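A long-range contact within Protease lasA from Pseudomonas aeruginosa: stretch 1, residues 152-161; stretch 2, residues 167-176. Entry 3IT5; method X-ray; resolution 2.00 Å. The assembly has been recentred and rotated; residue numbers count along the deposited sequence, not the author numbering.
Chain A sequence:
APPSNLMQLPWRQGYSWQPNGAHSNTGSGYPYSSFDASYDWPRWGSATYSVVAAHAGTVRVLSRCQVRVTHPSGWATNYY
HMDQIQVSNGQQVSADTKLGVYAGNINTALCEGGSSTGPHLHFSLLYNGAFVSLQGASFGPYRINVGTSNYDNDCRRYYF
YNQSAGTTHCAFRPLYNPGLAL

Stretch 1 152-161: DNDCRRYYFY
Stretch 2 (167-176) TTHCAFRPLY

Residues 159-161 form a strand that runs antiparallel to Thr168 and His169. Phe160 faces His169 as a hydrogen-bonded pair (CA-CA 4.9 Å): Phe160 N donates to His169 O at 2.9 Å, almost linearly, and His169 N to Phe160 O at 2.8 Å. Tyr161 and Thr168 form the next, non-hydrogen-bonded pair (CA-CA 4.7 Å). Phi/psi values are extended, -105/113 at Phe160 and -125/124 at His169. Stretch 2 then makes a type II turn from Cys170 to Arg173, with Phe172 at 68/25, and resumes as strand at Leu175.

Where the pairing ends, a water takes over, donating to Asn153 O (3.0 Å) and Tyr158 O (2.6 Å) and accepting from Ala171 N (2.8 Å). Nearby, a disulfide joins Cys155 SG (chi1 t) to Cys170 SG (chi1 m) at 2.0 Å, chi3 -84°, a covalent tie between loop and turn.

Phe160 (m) and His169 (m) share one sheet face. Leu175 (chi1 t, chi2 p) lays CD2 over the Phe160 ring, 3.8 Å from the centroid of its CG-CZ ring, a CH-pi contact suited to a buried apolar pair. On the other face, Tyr161 (t) brings CD1 within 3.9 Å of Thr168 OG1. Small Ala171 fits closely, its CB 3.6 Å from Asn153 CB and 4.0 Å from Tyr158 CD2, at the ring edge.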

ATOM      1  N   ASP A 152       4.635 -10.115  10.579  1.00  9.14           N
ATOM      2  CA  ASP A 152       4.561 -11.570  10.367  1.00  9.30           C
ATOM      3  C   ASP A 152       4.368 -11.857   8.877  1.00  9.48           C
ATOM      4  O   ASP A 152       3.478 -11.288   8.239  1.00  9.65           O
ATOM      5  CB  ASP A 152       3.440 -12.211  11.198  1.00  8.96           C
ATOM      6  CG  ASP A 152       3.368 -13.734  11.034  1.00  9.16           C
ATOM      7  OD1 ASP A 152       4.420 -14.382  10.827  1.00  8.84           O
ATOM      8  OD2 ASP A 152       2.249 -14.288  11.127  1.00  8.50           O
ATOM      9  N   ASN A 153       5.224 -12.717   8.331  1.00  9.66           N
ATOM     10  CA  ASN A 153       5.229 -13.004   6.895  1.00  9.88           C
ATOM     11  C   ASN A 153       5.218 -14.494   6.567  1.00 10.17           C
ATOM     12  O   ASN A 153       5.402 -14.887   5.410  1.00 10.11           O
ATOM     13  CB  ASN A 153       6.411 -12.309   6.206  1.00  9.82           C
ATOM     14  CG  ASN A 153       7.755 -12.664   6.829  1.00  9.72           C
ATOM     15  OD1 ASN A 153       7.956 -13.774   7.327  1.00  8.84           O
ATOM     16  ND2 ASN A 153       8.684 -11.717   6.794  1.00  8.90           N
ATOM     17  N   ASP A 154       5.024 -15.313   7.601  1.00 10.64           N
ATOM     18  CA  ASP A 154       4.825 -16.748   7.443  1.00 11.18           C
ATOM     19  C   ASP A 154       3.605 -16.942   6.550  1.00 11.34           C
ATOM     20  O   ASP A 154       2.508 -16.497   6.893  1.00 11.60           O
ATOM     21  CB  ASP A 154       4.596 -17.395   8.817  1.00 11.13           C
ATOM     22  CG  ASP A 154       4.766 -18.911   8.803  1.00 11.69           C
ATOM     23  OD1 ASP A 154       4.385 -19.567   7.804  1.00 11.78           O
ATOM     24  OD2 ASP A 154       5.267 -19.448   9.816  1.00 11.34           O
ATOM     25  N   CYS A 155       3.808 -17.595   5.406  1.00 11.85           N
ATOM     26  CA  CYS A 155       2.765 -17.731   4.377  1.00 12.27           C
ATOM     27  C   CYS A 155       1.549 -18.558   4.831  1.00 12.47           C
ATOM     28  O   CYS A 155       0.502 -18.560   4.174  1.00 12.60           O
ATOM     29  CB  CYS A 155       3.350 -18.277   3.065  1.00 12.24           C
ATOM     30  SG  CYS A 155       2.318 -17.927   1.609  1.00 12.41           S
ATOM     31  N   ARG A 156       1.696 -19.245   5.960  1.00 12.58           N
ATOM     32  CA  ARG A 156       0.592 -19.965   6.588  1.00 12.84           C
ATOM     33  C   ARG A 156      -0.367 -19.023   7.329  1.00 12.54           C
ATOM     34  O   ARG A 156      -1.557 -19.320   7.454  1.00 12.57           O
ATOM     35  CB  ARG A 156       1.136 -21.038   7.535  1.00 13.14           C
ATOM     36  CG  ARG A 156       1.574 -22.312   6.822  1.00 14.58           C
ATOM     37  CD  ARG A 156       2.788 -22.965   7.468  1.00 16.84           C
ATOM     38  NE  ARG A 156       2.514 -23.519   8.793  1.00 18.58           N
ATOM     39  CZ  ARG A 156       3.138 -23.156   9.912  1.00 19.38           C
ATOM     40  NH1 ARG A 156       4.092 -22.236   9.885  1.00 19.58           N
ATOM     41  NH2 ARG A 156       2.817 -23.730  11.063  1.00 19.88           N
ATOM     42  N   ARG A 157       0.150 -17.892   7.806  1.00 11.99           N
ATOM     43  CA  ARG A 157      -0.652 -16.925   8.570  1.00 11.46           C
ATOM     44  C   ARG A 157      -0.920 -15.635   7.798  1.00 10.74           C
ATOM     45  O   ARG A 157      -2.019 -15.084   7.868  1.00 10.67           O
ATOM     46  CB  ARG A 157       0.017 -16.591   9.904  1.00 11.43           C
ATOM     47  CG  ARG A 157       0.360 -17.801  10.755  1.00 11.94           C
ATOM     48  CD  ARG A 157       1.015 -17.377  12.053  1.00 12.57           C
ATOM     49  NE  ARG A 157       2.034 -18.342  12.459  1.00 14.03           N
ATOM     50  CZ  ARG A 157       3.339 -18.089  12.493  1.00 13.50           C
ATOM     51  NH1 ARG A 157       3.804 -16.888  12.170  1.00 12.65           N
ATOM     52  NH2 ARG A 157       4.181 -19.042  12.870  1.00 13.80           N
ATOM     53  N   TYR A 158       0.096 -15.152   7.088  1.00  9.87           N
ATOM     54  CA  TYR A 158      -0.026 -13.953   6.261  1.00  9.35           C
ATOM     55  C   TYR A 158      -0.002 -14.339   4.792  1.00  9.16           C
ATOM     56  O   TYR A 158       0.939 -14.991   4.331  1.00  9.12           O
ATOM     57  CB  TYR A 158       1.106 -12.964   6.556  1.00  9.13           C
ATOM     58  CG  TYR A 158       1.051 -11.704   5.714  1.00  8.65           C
ATOM     59  CD1 TYR A 158       0.093 -10.725   5.961  1.00  8.18           C
ATOM     60  CD2 TYR A 158       1.952 -11.497   4.668  1.00  8.61           C
ATOM     61  CE1 TYR A 158       0.029  -9.572   5.192  1.00  7.84           C
ATOM     62  CE2 TYR A 158       1.897 -10.343   3.890  1.00  8.52           C
ATOM     63  CZ  TYR A 158       0.932  -9.381   4.166  1.00  7.92           C
ATOM     64  OH  TYR A 158       0.862  -8.230   3.418  1.00  7.95           O
ATOM     65  N   TYR A 159      -1.034 -13.931   4.060  1.00  8.76           N
ATOM     66  CA  TYR A 159      -1.143 -14.259   2.643  1.00  8.61           C
ATOM     67  C   TYR A 159      -2.125 -13.364   1.890  1.00  8.34           C
ATOM     68  O   TYR A 159      -3.022 -12.757   2.483  1.00  8.20           O
ATOM     69  CB  TYR A 159      -1.529 -15.738   2.458  1.00  8.65           C
ATOM     70  CG  TYR A 159      -2.760 -16.166   3.240  1.00  8.91           C
ATOM     71  CD1 TYR A 159      -4.039 -15.998   2.712  1.00  9.00           C
ATOM     72  CD2 TYR A 159      -2.640 -16.739   4.506  1.00  9.29           C
ATOM     73  CE1 TYR A 159      -5.173 -16.389   3.425  1.00  9.39           C
ATOM     74  CE2 TYR A 159      -3.762 -17.131   5.228  1.00  9.52           C
ATOM     75  CZ  TYR A 159      -5.024 -16.952   4.683  1.00  9.67           C
ATOM     76  OH  TYR A 159      -6.139 -17.332   5.400  1.00  9.73           O
ATOM     77  N   PHE A 160      -1.933 -13.292   0.578  1.00  8.09           N
ATOM     78  CA  PHE A 160      -2.896 -12.695  -0.332  1.00  8.07           C
ATOM     79  C   PHE A 160      -3.589 -13.846  -1.057  1.00  8.17           C
ATOM     80  O   PHE A 160      -2.949 -14.573  -1.819  1.00  7.76           O
ATOM     81  CB  PHE A 160      -2.182 -11.788  -1.342  1.00  8.04           C
ATOM     82  CG  PHE A 160      -1.583 -10.542  -0.737  1.00  8.53           C
ATOM     83  CD1 PHE A 160      -2.222  -9.313  -0.874  1.00  8.91           C
ATOM     84  CD2 PHE A 160      -0.379 -10.595  -0.037  1.00  8.75           C
ATOM     85  CE1 PHE A 160      -1.675  -8.157  -0.317  1.00  9.39           C
ATOM     86  CE2 PHE A 160       0.177  -9.444   0.525  1.00  9.10           C
ATOM     87  CZ  PHE A 160      -0.468  -8.226   0.385  1.00  9.10           C
ATOM     88  N   TYR A 161      -4.883 -14.038  -0.801  1.00  8.13           N
ATOM     89  CA  TYR A 161      -5.614 -15.121  -1.461  1.00  8.16           C
ATOM     90  C   TYR A 161      -6.389 -14.621  -2.672  1.00  8.04           C
ATOM     91  O   TYR A 161      -7.332 -13.829  -2.537  1.00  7.58           O
ATOM     92  CB  TYR A 161      -6.537 -15.869  -0.486  1.00  8.27           C
ATOM     93  CG  TYR A 161      -7.355 -16.967  -1.145  1.00  8.69           C
ATOM     94  CD1 TYR A 161      -6.767 -18.180  -1.508  1.00  8.63           C
ATOM     95  CD2 TYR A 161      -8.714 -16.786  -1.417  1.00  8.65           C
ATOM     96  CE1 TYR A 161      -7.508 -19.188  -2.118  1.00  9.07           C
ATOM     97  CE2 TYR A 161      -9.465 -17.790  -2.030  1.00  9.07           C
ATOM     98  CZ  TYR A 161      -8.854 -18.987  -2.374  1.00  9.12           C
ATOM     99  OH  TYR A 161      -9.581 -19.988  -2.978  1.00  9.29           O
ATOM    100  N   THR A 167      -5.498 -19.265  -5.828  1.00  8.30           N
ATOM    101  CA  THR A 167      -4.068 -19.250  -5.499  1.00  8.16           C
ATOM    102  C   THR A 167      -3.741 -18.449  -4.241  1.00  8.07           C
ATOM    103  O   THR A 167      -4.376 -17.431  -3.950  1.00  7.67           O
ATOM    104  CB  THR A 167      -3.213 -18.701  -6.666  1.00  8.36           C
ATOM    105  OG1 THR A 167      -3.845 -17.542  -7.226  1.00  8.53           O
ATOM    106  CG2 THR A 167      -3.055 -19.742  -7.750  1.00  8.44           C
ATOM    107  N   THR A 168      -2.738 -18.927  -3.506  1.00  8.02           N
ATOM    108  CA  THR A 168      -2.231 -18.255  -2.311  1.00  8.03           C
ATOM    109  C   THR A 168      -0.905 -17.574  -2.639  1.00  8.01           C
ATOM    110  O   THR A 168      -0.046 -18.157  -3.308  1.00  8.12           O
ATOM    111  CB  THR A 168      -2.058 -19.258  -1.151  1.00  8.02           C
ATOM    112  OG1 THR A 168      -3.309 -19.902  -0.902  1.00  8.00           O
ATOM    113  CG2 THR A 168      -1.593 -18.563   0.131  1.00  8.20           C
ATOM    114  N   HIS A 169      -0.748 -16.339  -2.172  1.00  8.07           N
ATOM    115  CA  HIS A 169       0.396 -15.506  -2.540  1.00  8.13           C
ATOM    116  C   HIS A 169       1.151 -15.008  -1.318  1.00  8.36           C
ATOM    117  O   HIS A 169       0.578 -14.361  -0.440  1.00  8.36           O
ATOM    118  CB  HIS A 169      -0.061 -14.340  -3.421  1.00  7.86           C
ATOM    119  CG  HIS A 169      -0.803 -14.776  -4.645  1.00  7.86           C
ATOM    120  ND1 HIS A 169      -0.215 -14.840  -5.891  1.00  7.19           N
ATOM    121  CD2 HIS A 169      -2.078 -15.203  -4.809  1.00  6.98           C
ATOM    122  CE1 HIS A 169      -1.100 -15.270  -6.771  1.00  6.82           C
ATOM    123  NE2 HIS A 169      -2.237 -15.505  -6.139  1.00  7.10           N
ATOM    124  N   CYS A 170       2.445 -15.307  -1.283  1.00  8.65           N
ATOM    125  CA  CYS A 170       3.265 -15.101  -0.093  1.00  9.09           C
ATOM    126  C   CYS A 170       3.967 -13.746  -0.074  1.00  8.75           C
ATOM    127  O   CYS A 170       4.143 -13.105  -1.113  1.00  8.48           O
ATOM    128  CB  CYS A 170       4.303 -16.229   0.037  1.00  9.21           C
ATOM    129  SG  CYS A 170       3.611 -17.918   0.037  1.00 11.29           S
ATOM    130  N   ALA A 171       4.367 -13.322   1.123  1.00  8.90           N
ATOM    131  CA  ALA A 171       5.238 -12.164   1.277  1.00  8.97           C
ATOM    132  C   ALA A 171       6.554 -12.442   0.562  1.00  9.02           C
ATOM    133  O   ALA A 171       7.029 -13.583   0.546  1.00  9.02           O
ATOM    134  CB  ALA A 171       5.482 -11.878   2.739  1.00  8.99           C
ATOM    135  N   PHE A 172       7.107 -11.399  -0.054  1.00  9.06           N
ATOM    136  CA  PHE A 172       8.394 -11.445  -0.763  1.00  9.13           C
ATOM    137  C   PHE A 172       8.402 -12.297  -2.045  1.00  9.35           C
ATOM    138  O   PHE A 172       9.447 -12.804  -2.464  1.00  9.17           O
ATOM    139  CB  PHE A 172       9.544 -11.803   0.196  1.00  9.07           C
ATOM    140  CG  PHE A 172       9.652 -10.872   1.380  1.00  8.99           C
ATOM    141  CD1 PHE A 172       9.553 -11.358   2.676  1.00  9.26           C
ATOM    142  CD2 PHE A 172       9.833  -9.505   1.192  1.00  8.66           C
ATOM    143  CE1 PHE A 172       9.641 -10.500   3.768  1.00  9.20           C
ATOM    144  CE2 PHE A 172       9.922  -8.638   2.280  1.00  8.77           C
ATOM    145  CZ  PHE A 172       9.829  -9.139   3.569  1.00  9.11           C
ATOM    146  N   ARG A 173       7.224 -12.449  -2.650  1.00  9.44           N
ATOM    147  CA  ARG A 173       7.107 -12.937  -4.027  1.00  9.69           C
ATOM    148  C   ARG A 173       6.422 -11.868  -4.882  1.00  9.34           C
ATOM    149  O   ARG A 173       5.665 -11.053  -4.350  1.00  9.23           O
ATOM    150  CB  ARG A 173       6.340 -14.263  -4.095  1.00  9.85           C
ATOM    151  CG  ARG A 173       7.228 -15.508  -4.007  1.00 11.33           C
ATOM    152  CD  ARG A 173       7.478 -15.911  -2.565  1.00 13.12           C
ATOM    153  NE  ARG A 173       8.207 -17.174  -2.450  1.00 15.15           N
ATOM    154  CZ  ARG A 173       8.252 -17.917  -1.345  1.00 15.97           C
ATOM    155  NH1 ARG A 173       7.603 -17.538  -0.254  1.00 16.37           N
ATOM    156  NH2 ARG A 173       8.942 -19.047  -1.330  1.00 16.84           N
ATOM    157  N   PRO A 174       6.699 -11.854  -6.204  1.00  9.20           N
ATOM    158  CA  PRO A 174       6.057 -10.872  -7.085  1.00  8.98           C
ATOM    159  C   PRO A 174       4.542 -11.022  -7.076  1.00  8.74           C
ATOM    160  O   PRO A 174       4.029 -12.115  -7.299  1.00  8.96           O
ATOM    161  CB  PRO A 174       6.620 -11.217  -8.468  1.00  8.99           C
ATOM    162  CG  PRO A 174       7.916 -11.912  -8.187  1.00  9.19           C
ATOM    163  CD  PRO A 174       7.672 -12.690  -6.934  1.00  9.18           C
ATOM    164  N   LEU A 175       3.839  -9.928  -6.801  1.00  8.54           N
ATOM    165  CA  LEU A 175       2.381  -9.942  -6.738  1.00  8.10           C
ATOM    166  C   LEU A 175       1.802  -9.152  -7.909  1.00  7.88           C
ATOM    167  O   LEU A 175       1.815  -7.918  -7.900  1.00  7.88           O
ATOM    168  CB  LEU A 175       1.898  -9.363  -5.398  1.00  8.03           C
ATOM    169  CG  LEU A 175       0.425  -9.514  -5.006  1.00  8.03           C
ATOM    170  CD1 LEU A 175       0.049 -10.988  -4.897  1.00  7.64           C
ATOM    171  CD2 LEU A 175       0.149  -8.790  -3.690  1.00  8.06           C
ATOM    172  N   TYR A 176       1.303  -9.870  -8.914  1.00  7.63           N
ATOM    173  CA  TYR A 176       0.728  -9.241 -10.109  1.00  7.26           C
ATOM    174  C   TYR A 176      -0.525  -8.438  -9.786  1.00  7.18           C
ATOM    175  O   TYR A 176      -1.401  -8.908  -9.064  1.00  7.00           O
ATOM    176  CB  TYR A 176       0.419 -10.279 -11.202  1.00  6.97           C
ATOM    177  CG  TYR A 176      -0.081  -9.652 -12.493  1.00  6.69           C
ATOM    178  CD1 TYR A 176      -1.448  -9.601 -12.785  1.00  6.41           C
ATOM    179  CD2 TYR A 176       0.809  -9.088 -13.406  1.00  6.19           C
ATOM    180  CE1 TYR A 176      -1.917  -9.017 -13.961  1.00  5.99           C
ATOM    181  CE2 TYR A 176       0.353  -8.504 -14.587  1.00  6.77           C
ATOM    182  CZ  TYR A 176      -1.012  -8.471 -14.856  1.00  7.00           C
ATOM    183  OH  TYR A 176      -1.472  -7.894 -16.019  1.00  7.27           O
TER
HETATM  184  O   HOH W   1       3.260 -14.546   3.368  1.00 10.24           O